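Local coordinates for ribonucleoside-diphosphate reductase small chain 2 (Saccharomyces cerevisiae, PDB 1JK0), which is a small subunit of ribonucleotide reductase, which makes deoxyribonucleotides for DNA synthesis, and is required for folding of its partner small subunit and assembly with the large subunits, at residues B[284-288]-B[289-293]; B[40-43]-B[44-47]; B[13-16]-B[17-21]; B[160-163]-B[164-168]. All blocks are in the same frame, centred on the assembly; numbering follows the deposited sequence.

Contact 1: residues B[284-288]-B[289-293]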
loop_
_atom_site.group_PDB
_atom_site.type_symbol
_atom_site.label_atom_id
_atom_site.label_comp_id
_atom_site.label_asym_id
_atom_site.label_seq_id
_atom_site.Cartn_x
_atom_site.Cartn_y
_atom_site.Cartn_z
ATOM N N GLY B 284 -0.189 1.406 32.586
ATOM C CA GLY B 284 0.973 1.774 31.799
ATOM C C GLY B 284 0.567 2.649 30.631
ATOM O O GLY B 284 1.241 3.625 30.303
ATOM N N LEU B 285 -0.545 2.294 29.996
ATOM C CA LEU B 285 -1.051 3.061 28.870
ATOM C C LEU B 285 -1.571 4.400 29.384
ATOM O O LEU B 285 -1.413 5.429 28.725
ATOM C CB LEU B 285 -2.181 2.307 28.166
ATOM C CG LEU B 285 -2.739 3.006 26.928
ATOM C CD1 LEU B 285 -1.661 3.064 25.866
ATOM C CD2 LEU B 285 -3.947 2.262 26.412
ATOM N N LEU B 286 -2.192 4.383 30.561
ATOM C CA LEU B 286 -2.719 5.611 31.145
ATOM C C LEU B 286 -1.566 6.590 31.304
ATOM O O LEU B 286 -1.697 7.781 31.018
ATOM C CB LEU B 286 -3.361 5.337 32.510
ATOM C CG LEU B 286 -4.867 5.613 32.635
ATOM C CD1 LEU B 286 -5.221 6.902 31.908
ATOM C CD2 LEU B 286 -5.657 4.466 32.050
ATOM N N GLN B 287 -0.433 6.071 31.761
ATOM C CA GLN B 287 0.752 6.884 31.953
ATOM C C GLN B 287 1.247 7.291 30.583
ATOM O O GLN B 287 1.791 8.379 30.399
ATOM C CB GLN B 287 1.824 6.072 32.668
ATOM C CG GLN B 287 3.075 6.850 33.004
ATOM C CD GLN B 287 4.094 5.992 33.734
ATOM O OE1 GLN B 287 3.764 5.317 34.720
ATOM N NE2 GLN B 287 5.339 6.018 33.261
ATOM N N GLY B 288 1.043 6.394 29.625
ATOM C CA GLY B 288 1.462 6.638 28.260
ATOM C C GLY B 288 0.914 7.931 27.701
ATOM O O GLY B 288 1.591 8.605 26.933
ATOM N N PHE B 289 -0.310 8.288 28.073
ATOM C CA PHE B 289 -0.891 9.526 27.575
ATOM C C PHE B 289 -0.727 10.694 28.561
ATOM O O PHE B 289 -1.202 11.803 28.313
ATOM C CB PHE B 289 -2.374 9.312 27.228
ATOM C CG PHE B 289 -2.598 8.366 26.077
ATOM C CD1 PHE B 289 -2.613 6.991 26.276
ATOM C CD2 PHE B 289 -2.745 8.851 24.785
ATOM C CE1 PHE B 289 -2.768 6.118 25.206
ATOM C CE2 PHE B 289 -2.900 7.983 23.714
ATOM C CZ PHE B 289 -2.910 6.612 23.929
ATOM N N GLY B 290 -0.030 10.455 29.668
ATOM C CA GLY B 290 0.156 11.509 30.648
ATOM C C GLY B 290 -1.059 11.627 31.552
ATOM O O GLY B 290 -1.781 12.628 31.532
ATOM N N ASN B 291 -1.284 10.579 32.338
ATOM C CA ASN B 291 -2.403 10.509 33.269
ATOM C C ASN B 291 -1.958 9.770 34.519
ATOM O O ASN B 291 -0.803 9.343 34.633
ATOM C CB ASN B 291 -3.579 9.759 32.643
ATOM C CG ASN B 291 -4.730 10.677 32.280
ATOM O OD1 ASN B 291 -4.557 11.651 31.544
ATOM N ND2 ASN B 291 -5.921 10.364 32.790
ATOM N N GLU B 292 -2.886 9.610 35.453
ATOM C CA GLU B 292 -2.595 8.924 36.700
ATOM C C GLU B 292 -3.095 7.493 36.614
ATOM O O GLU B 292 -4.120 7.223 35.987
ATOM C CB GLU B 292 -3.281 9.637 37.870
ATOM C CG GLU B 292 -4.810 9.493 37.901
ATOM C CD GLU B 292 -5.519 10.287 36.807
ATOM O OE1 GLU B 292 -6.757 10.118 36.669
ATOM O OE2 GLU B 292 -4.847 11.080 36.102
ATOM N N LYS B 293 -2.369 6.579 37.249
ATOM C CA LYS B 293 -2.742 5.175 37.242
ATOM C C LYS B 293 -4.074 5.005 37.966
ATOM O O LYS B 293 -4.143 5.156 39.180
ATOM C CB LYS B 293 -1.667 4.351 37.944
ATOM C CG LYS B 293 -0.291 4.984 37.935
ATOM C CD LYS B 293 0.758 3.961 38.311
ATOM C CE LYS B 293 0.809 2.862 37.266
ATOM N NZ LYS B 293 1.187 3.400 35.920
#
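Helix 277-288 ends here: Gly290 N donates to Gln287 O at 2.9 Å, Phe289 N donates to Leu286 O at 3.3 Å, and Gly290 leaves helical geometry with a positive phi of 82°.

Leu285 and Phe289 lie side by side, one turn apart. Leu285 CG sits in the plane of the Phe289 ring at its edge, 3.6 Å from Phe289 CE1. Leu285 CG is anti to its own backbone N (chi1 -177°), which carries the branch alongside the ring. Phe289 also meets Phe231 edge-to-face, and both side chains pack on helix 175-188. Across the turn, Leu286 CD1 on the helix lies 3.4 Å from Asn291 CB. The Asn291 amide is fixed by a bond from ND2 to Pro240 O, at the start of helix 240-258. At the surface, Gln287 OE1 takes a weak hydrogen bond from Lys293 NZ at 3.4 Å; the lysine chain bends at chi3 and chi4, which brings NZ back beside the helix.

Apolar side chains thus bind the helix end to the bundle, Asn291 ties the loop to Pro240, and the exposed Gln287-Lys293 pair adds a weak link between helix and loop.

Contact 2: residues B[40-43]-B[44-47]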
loop_
_atom_site.group_PDB
_atom_site.type_symbol
_atom_site.label_atom_id
_atom_site.label_comp_id
_atom_site.label_asym_id
_atom_site.label_seq_id
_atom_site.Cartn_x
_atom_site.Cartn_y
_atom_site.Cartn_z
ATOM N N ILE B 40 13.964 14.394 6.261
ATOM C CA ILE B 40 12.889 14.061 7.192
ATOM C C ILE B 40 12.425 15.154 8.148
ATOM O O ILE B 40 13.235 15.738 8.873
ATOM C CB ILE B 40 13.227 12.802 8.033
ATOM C CG1 ILE B 40 12.962 11.543 7.215
ATOM C CG2 ILE B 40 12.340 12.724 9.267
ATOM C CD1 ILE B 40 14.167 11.007 6.504
ATOM N N LYS B 41 11.114 15.404 8.162
ATOM C CA LYS B 41 10.548 16.413 9.045
ATOM C C LYS B 41 10.008 15.803 10.339
ATOM O O LYS B 41 9.921 16.490 11.359
ATOM C CB LYS B 41 9.430 17.180 8.352
ATOM C CG LYS B 41 9.011 18.439 9.112
ATOM C CD LYS B 41 7.745 19.074 8.528
ATOM C CE LYS B 41 7.513 20.455 9.112
ATOM N NZ LYS B 41 8.568 21.435 8.716
ATOM N N TYR B 42 9.639 14.523 10.299
ATOM C CA TYR B 42 9.114 13.847 11.484
ATOM C C TYR B 42 10.000 12.682 11.905
ATOM O O TYR B 42 9.632 11.504 11.744
ATOM C CB TYR B 42 7.696 13.344 11.232
ATOM C CG TYR B 42 6.710 14.458 10.990
ATOM C CD1 TYR B 42 6.474 14.926 9.700
ATOM C CD2 TYR B 42 6.048 15.082 12.055
ATOM C CE1 TYR B 42 5.604 15.994 9.465
ATOM C CE2 TYR B 42 5.171 16.155 11.833
ATOM C CZ TYR B 42 4.957 16.610 10.531
ATOM O OH TYR B 42 4.135 17.693 10.286
ATOM N N HIS B 43 11.146 13.031 12.491
ATOM C CA HIS B 43 12.143 12.061 12.928
ATOM C C HIS B 43 11.608 10.958 13.816
ATOM O O HIS B 43 11.948 9.795 13.650
ATOM C CB HIS B 43 13.283 12.789 13.632
ATOM C CG HIS B 43 13.952 13.817 12.778
ATOM N ND1 HIS B 43 14.596 13.502 11.603
ATOM C CD2 HIS B 43 14.046 15.162 12.907
ATOM C CE1 HIS B 43 15.053 14.607 11.041
ATOM N NE2 HIS B 43 14.733 15.629 11.814
ATOM N N GLU B 44 10.769 11.344 14.762
ATOM C CA GLU B 44 10.165 10.423 15.712
ATOM C C GLU B 44 9.311 9.339 15.065
ATOM O O GLU B 44 9.592 8.155 15.250
ATOM C CB GLU B 44 9.321 11.199 16.735
ATOM C CG GLU B 44 9.125 12.708 16.432
ATOM C CD GLU B 44 8.364 13.016 15.136
ATOM O OE1 GLU B 44 7.390 13.781 15.181
ATOM O OE2 GLU B 44 8.730 12.508 14.073
ATOM N N ILE B 45 8.272 9.718 14.316
ATOM C CA ILE B 45 7.439 8.690 13.696
ATOM C C ILE B 45 8.239 7.885 12.674
ATOM O O ILE B 45 7.987 6.690 12.512
ATOM C CB ILE B 45 6.137 9.260 13.036
ATOM C CG1 ILE B 45 6.481 10.165 11.874
ATOM C CG2 ILE B 45 5.330 10.060 14.046
ATOM C CD1 ILE B 45 5.274 10.909 11.341
ATOM N N TRP B 46 9.217 8.523 12.020
ATOM C CA TRP B 46 10.059 7.838 11.018
ATOM C C TRP B 46 10.868 6.721 11.675
ATOM O O TRP B 46 10.941 5.605 11.148
ATOM C CB TRP B 46 11.013 8.835 10.325
ATOM C CG TRP B 46 11.843 8.311 9.131
ATOM C CD1 TRP B 46 13.216 8.375 8.998
ATOM C CD2 TRP B 46 11.358 7.809 7.873
ATOM N NE1 TRP B 46 13.604 7.961 7.742
ATOM C CE2 TRP B 46 12.488 7.607 7.032
ATOM C CE3 TRP B 46 10.088 7.518 7.369
ATOM C CZ2 TRP B 46 12.372 7.126 5.721
ATOM C CZ3 TRP B 46 9.981 7.038 6.051
ATOM C CH2 TRP B 46 11.116 6.851 5.251
ATOM N N ALA B 47 11.477 7.023 12.820
ATOM C CA ALA B 47 12.267 6.031 13.538
ATOM C C ALA B 47 11.311 4.939 13.999
ATOM O O ALA B 47 11.694 3.775 14.113
ATOM C CB ALA B 47 12.963 6.661 14.719
#
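Ile40 opens the segment by laying its side chain over the indole of Trp46. Ile40 CG1 stands above one face of the five-membered ring, 3.7 Å from its centroid and 13° off the ring normal. This is a CH-pi contact. Ile40 CD1 reaches further along the same ring, 3.3 Å from Trp46 NE1. The two side chains cross at about a right angle. Trp46 CG is anti to the backbone N (chi1 -173°), and this turns the indole back toward the residues that precede the helix.

Tyr42 is the N-cap residue of helix 43-54. Its carbonyl starts the helical bonding: Trp46 N donates to Tyr42 O at 3.0 Å. On the side-chain level, Tyr42 CB meets Ile45 CD1 at 3.4 Å, and the two residues run side by side. Glu44 OE1 lies at the edge of the Tyr42 ring, though the placing of the other carboxylate oxygen, OE2, is doubtful. His43 adds the next helical bond, from Ala47 N to His43 O at 2.9 Å.

Replacing Trp46 by an alanine removes the ring face under Ile40 CG1 and would probably leave Ile40, in the loop before the helix, without its apolar partner.

The Glu112 carboxylate, on helix 111-138, accepts bonds from the amides of Lys41 and Tyr42. Ile45 packs on Phe226, Leu229 and Leu230 of helix 207-232. Trp46 touches Glu112 and, on its own among these residues, an acidic side chain of the other protein chain.

Contact 3: residues B[13-16]-B[17-21]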
loop_
_atom_site.group_PDB
_atom_site.type_symbol
_atom_site.label_atom_id
_atom_site.label_comp_id
_atom_site.label_asym_id
_atom_site.label_seq_id
_atom_site.Cartn_x
_atom_site.Cartn_y
_atom_site.Cartn_z
ATOM N N LYS B 13 -17.785 22.559 27.158
ATOM C CA LYS B 13 -17.361 23.794 26.502
ATOM C C LYS B 13 -15.965 23.684 25.895
ATOM O O LYS B 13 -15.780 23.958 24.709
ATOM C CB LYS B 13 -17.394 24.952 27.509
ATOM C CG LYS B 13 -18.748 25.109 28.220
ATOM C CD LYS B 13 -18.682 25.992 29.477
ATOM C CE LYS B 13 -20.027 25.996 30.225
ATOM N NZ LYS B 13 -20.022 26.742 31.531
ATOM N N GLU B 14 -14.987 23.280 26.708
ATOM C CA GLU B 14 -13.602 23.144 26.244
ATOM C C GLU B 14 -13.429 22.212 25.049
ATOM O O GLU B 14 -12.549 22.426 24.216
ATOM C CB GLU B 14 -12.680 22.701 27.392
ATOM C CG GLU B 14 -13.205 21.584 28.285
ATOM C CD GLU B 14 -12.259 21.280 29.450
ATOM O OE1 GLU B 14 -11.186 20.682 29.210
ATOM O OE2 GLU B 14 -12.582 21.650 30.606
ATOM N N ARG B 15 -14.259 21.180 24.959
ATOM C CA ARG B 15 -14.171 20.275 23.826
ATOM C C ARG B 15 -14.464 21.072 22.555
ATOM O O ARG B 15 -13.924 20.781 21.493
ATOM C CB ARG B 15 -15.171 19.128 23.971
ATOM C CG ARG B 15 -15.142 18.151 22.808
ATOM C CD ARG B 15 -16.105 16.986 23.011
ATOM N NE ARG B 15 -15.725 16.146 24.147
ATOM C CZ ARG B 15 -16.363 15.029 24.489
ATOM N NH1 ARG B 15 -17.410 14.615 23.784
ATOM N NH2 ARG B 15 -15.965 14.323 25.542
ATOM N N HIS B 16 -15.317 22.086 22.670
ATOM C CA HIS B 16 -15.659 22.932 21.522
ATOM C C HIS B 16 -14.434 23.712 21.024
ATOM O O HIS B 16 -14.291 23.955 19.821
ATOM C CB HIS B 16 -16.761 23.933 21.890
ATOM C CG HIS B 16 -17.041 24.942 20.819
ATOM N ND1 HIS B 16 -17.719 24.629 19.659
ATOM C CD2 HIS B 16 -16.689 26.244 20.708
ATOM C CE1 HIS B 16 -17.770 25.695 18.880
ATOM N NE2 HIS B 16 -17.151 26.688 19.491
ATOM N N ASP B 17 -13.570 24.107 21.959
ATOM C CA ASP B 17 -12.362 24.859 21.637
ATOM C C ASP B 17 -11.317 23.985 20.951
ATOM O O ASP B 17 -10.681 24.408 19.982
ATOM C CB ASP B 17 -11.769 25.476 22.904
ATOM C CG ASP B 17 -12.656 26.565 23.495
ATOM O OD1 ASP B 17 -12.212 27.235 24.452
ATOM O OD2 ASP B 17 -13.793 26.755 23.008
ATOM N N MET B 18 -11.141 22.764 21.453
ATOM C CA MET B 18 -10.187 21.831 20.873
ATOM C C MET B 18 -10.594 21.569 19.419
ATOM O O MET B 18 -9.750 21.485 18.528
ATOM C CB MET B 18 -10.183 20.530 21.672
ATOM C CG MET B 18 -8.833 19.838 21.706
ATOM S SD MET B 18 -8.744 18.390 22.804
ATOM C CE MET B 18 -8.464 17.114 21.631
ATOM N N LYS B 19 -11.896 21.451 19.181
ATOM C CA LYS B 19 -12.407 21.221 17.835
ATOM C C LYS B 19 -11.942 22.336 16.888
ATOM O O LYS B 19 -11.642 22.088 15.721
ATOM C CB LYS B 19 -13.941 21.178 17.840
ATOM C CG LYS B 19 -14.578 20.099 18.721
ATOM C CD LYS B 19 -16.086 20.339 18.877
ATOM C CE LYS B 19 -16.756 19.297 19.774
ATOM N NZ LYS B 19 -16.880 17.951 19.136
ATOM N N GLU B 20 -11.887 23.567 17.385
ATOM C CA GLU B 20 -11.468 24.679 16.544
ATOM C C GLU B 20 -9.955 24.773 16.520
ATOM O O GLU B 20 -9.368 25.358 15.609
ATOM C CB GLU B 20 -12.038 25.990 17.071
ATOM C CG GLU B 20 -12.656 26.851 15.996
ATOM C CD GLU B 20 -13.905 26.212 15.413
ATOM O OE1 GLU B 20 -14.831 25.902 16.200
ATOM O OE2 GLU B 20 -13.961 26.023 14.175
ATOM N N ALA B 21 -9.330 24.196 17.540
ATOM C CA ALA B 21 -7.883 24.214 17.660
ATOM C C ALA B 21 -7.217 23.145 16.795
ATOM O O ALA B 21 -6.107 23.344 16.311
ATOM C CB ALA B 21 -7.478 24.035 19.123
#
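Lys19 folds back along the helix over Arg15, one turn earlier. Its CB lies 3.4 Å from His16 O. CG and CD then pass beside the Arg15 carbonyl, with Lys19 CD 3.4 Å from Arg15 O. Lys19 CE comes to 3.6 Å from Arg15 CG, a contact of one aliphatic chain with another. The chain bends at its last torsion (chi4 -72°), and NZ ends 4.1 Å from Arg15 CG. The ammonium group forms a salt bridge with Asp172 beyond this helix. Arg15 NH1 makes a long, weak ion pair with the same carboxylate, and Arg15 NE another such pair with Glu177. Lys19 and, weakly, Arg15 both face Asp172.

A methionine in place of Lys19 is likely to leave Asp172 without this salt-bridge mate.

The backbone holds the side chains in this spacing. Met18 N donates to Glu14 O at 3.1 Å, and Lys19 N to Arg15 O at 3.1 Å. On the exposed side, the His16 ring and the Glu20 carboxylate point the same way; His16 NE2 and Glu20 OE1 are 4.1 Å apart.

Met18 is buried against Leu174 and Thr236. Side chains four residues apart lie next to each other, as along any alpha helix. The arrangement is consistent with a surface helix that turns one side, with Met18, to the loops of the bundle, while most of its residues are exposed.

Contact 4: residues B[160-163]-B[164-168]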
loop_
_atom_site.group_PDB
_atom_site.type_symbol
_atom_site.label_atom_id
_atom_site.label_comp_id
_atom_site.label_asym_id
_atom_site.label_seq_id
_atom_site.Cartn_x
_atom_site.Cartn_y
_atom_site.Cartn_z
ATOM N N LYS B 160 -17.717 -4.391 22.445
ATOM C CA LYS B 160 -16.440 -3.963 21.903
ATOM C C LYS B 160 -16.772 -3.026 20.750
ATOM O O LYS B 160 -16.221 -1.937 20.632
ATOM C CB LYS B 160 -15.654 -5.182 21.390
ATOM C CG LYS B 160 -14.431 -4.855 20.524
ATOM C CD LYS B 160 -13.685 -6.107 20.050
ATOM C CE LYS B 160 -12.949 -6.809 21.187
ATOM N NZ LYS B 160 -12.146 -7.984 20.724
ATOM N N ALA B 161 -17.703 -3.454 19.910
ATOM C CA ALA B 161 -18.105 -2.661 18.767
ATOM C C ALA B 161 -18.706 -1.324 19.190
ATOM O O ALA B 161 -18.609 -0.338 18.454
ATOM C CB ALA B 161 -19.101 -3.446 17.918
ATOM N N ALA B 162 -19.322 -1.289 20.372
ATOM C CA ALA B 162 -19.952 -0.062 20.872
ATOM C C ALA B 162 -18.904 0.957 21.283
ATOM O O ALA B 162 -19.067 2.158 21.044
ATOM C CB ALA B 162 -20.861 -0.373 22.054
ATOM N N PHE B 163 -17.837 0.466 21.906
ATOM C CA PHE B 163 -16.741 1.314 22.347
ATOM C C PHE B 163 -16.189 2.073 21.142
ATOM O O PHE B 163 -16.097 3.297 21.161
ATOM C CB PHE B 163 -15.661 0.448 23.001
ATOM C CG PHE B 163 -14.434 1.208 23.416
ATOM C CD1 PHE B 163 -13.324 1.274 22.579
ATOM C CD2 PHE B 163 -14.378 1.832 24.652
ATOM C CE1 PHE B 163 -12.176 1.948 22.971
ATOM C CE2 PHE B 163 -13.237 2.507 25.052
ATOM C CZ PHE B 163 -12.131 2.563 24.209
ATOM N N ILE B 164 -15.838 1.347 20.087
ATOM C CA ILE B 164 -15.324 1.990 18.886
ATOM C C ILE B 164 -16.414 2.897 18.305
ATOM O O ILE B 164 -16.126 3.858 17.591
ATOM C CB ILE B 164 -14.892 0.944 17.825
ATOM C CG1 ILE B 164 -13.763 0.082 18.392
ATOM C CG2 ILE B 164 -14.434 1.638 16.554
ATOM C CD1 ILE B 164 -13.261 -0.994 17.435
ATOM N N GLU B 165 -17.668 2.593 18.625
ATOM C CA GLU B 165 -18.793 3.385 18.135
ATOM C C GLU B 165 -18.953 4.654 18.965
ATOM O O GLU B 165 -19.629 5.598 18.553
ATOM C CB GLU B 165 -20.085 2.575 18.217
ATOM C CG GLU B 165 -21.305 3.324 17.717
ATOM C CD GLU B 165 -21.218 3.631 16.236
ATOM O OE1 GLU B 165 -21.501 4.785 15.846
ATOM O OE2 GLU B 165 -20.874 2.710 15.462
ATOM N N ARG B 166 -18.310 4.673 20.127
ATOM C CA ARG B 166 -18.399 5.801 21.046
ATOM C C ARG B 166 -17.372 6.914 20.818
ATOM O O ARG B 166 -17.740 8.066 20.575
ATOM C CB ARG B 166 -18.292 5.280 22.489
ATOM C CG ARG B 166 -18.780 6.243 23.565
ATOM C CD ARG B 166 -18.543 5.708 24.985
ATOM N NE ARG B 166 -19.254 4.460 25.261
ATOM C CZ ARG B 166 -18.739 3.241 25.114
ATOM N NH1 ARG B 166 -17.493 3.086 24.689
ATOM N NH2 ARG B 166 -19.473 2.173 25.394
ATOM N N TRP B 167 -16.088 6.573 20.888
ATOM C CA TRP B 167 -15.041 7.573 20.724
ATOM C C TRP B 167 -14.450 7.736 19.321
ATOM O O TRP B 167 -14.066 8.842 18.942
ATOM C CB TRP B 167 -13.910 7.300 21.711
ATOM C CG TRP B 167 -14.361 7.008 23.119
ATOM C CD1 TRP B 167 -14.614 5.783 23.656
ATOM C CD2 TRP B 167 -14.553 7.957 24.180
ATOM N NE1 TRP B 167 -14.939 5.905 24.990
ATOM C CE2 TRP B 167 -14.908 7.229 25.335
ATOM C CE3 TRP B 167 -14.455 9.352 24.266
ATOM C CZ2 TRP B 167 -15.163 7.844 26.560
ATOM C CZ3 TRP B 167 -14.709 9.965 25.490
ATOM C CH2 TRP B 167 -15.058 9.208 26.618
ATOM N N ILE B 168 -14.375 6.655 18.547
ATOM C CA ILE B 168 -13.804 6.718 17.199
ATOM C C ILE B 168 -14.781 7.020 16.057
ATOM O O ILE B 168 -14.578 7.968 15.301
ATOM C CB ILE B 168 -13.085 5.401 16.824
ATOM C CG1 ILE B 168 -12.013 5.067 17.854
ATOM C CG2 ILE B 168 -12.481 5.521 15.432
ATOM C CD1 ILE B 168 -11.334 3.749 17.573
#
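Trp167 CD1 sits over one face of the Phe163 ring, 3.8 Å above its plane and toward the rim. The two aromatic groups meet obliquely: the Phe163 ring and the five-membered ring of Trp167 have centroids 5.1 Å apart and planes at 59°. One face of the indole carries Arg166 CD, 3.5 Å above it. The Arg166 guanidinium has Ala162 O over one face and Phe163 CG in plane at its edge. Its plane is turned 61° from the Phe163 ring, and Arg166 NH1 lies 3.4 Å from Phe163 CD2. The same NH1 makes a salt bridge with Glu249.

Phe163 and Arg166 lie in the last turn of helix 155-166, which is weakly bonded around Arg166, and Trp167 comes next. The helix belongs to the ferritin-like helical bundle of the small-chain family. Phe163 packs on Ile246 and Ile253 of helix 240-258 and on Ala184 of helix 175-188. Trp167 packs on the same two helices, at Ile242, Ile246 and Ala181.

Phe163 CG is anti to the backbone N (chi1 176°), a torsion that turns the ring to these two helices. Phe163 O accepts two bonds, from Arg166 N at 2.8 Å and from Trp167 N at 3.3 Å. One turn back, Lys160 NZ donates to Tyr257 OH.

Overall arrangement
None of the four contacts touches another; contacts 1, 2 and 4 are related through helices they pack on. Contacts 1 and 4 have centres 20 Å apart and nearest atoms about 8 Å apart, and both pack on helices 175-188 and 240-258. Contacts 3 and 4 approach more closely, about 5 Å between nearest atoms, on the same side of the chain's centre. Contact 2 is farthest from contact 4, with centres 30 Å apart. It shares helix 207-232 with contact 1, at a centre distance of 23 Å. Contact 4 comes nearest the active site: the side chain of Lys160 is about 11 Å from that of Tyr131, the predicted active-site residue. The other three lie away from it.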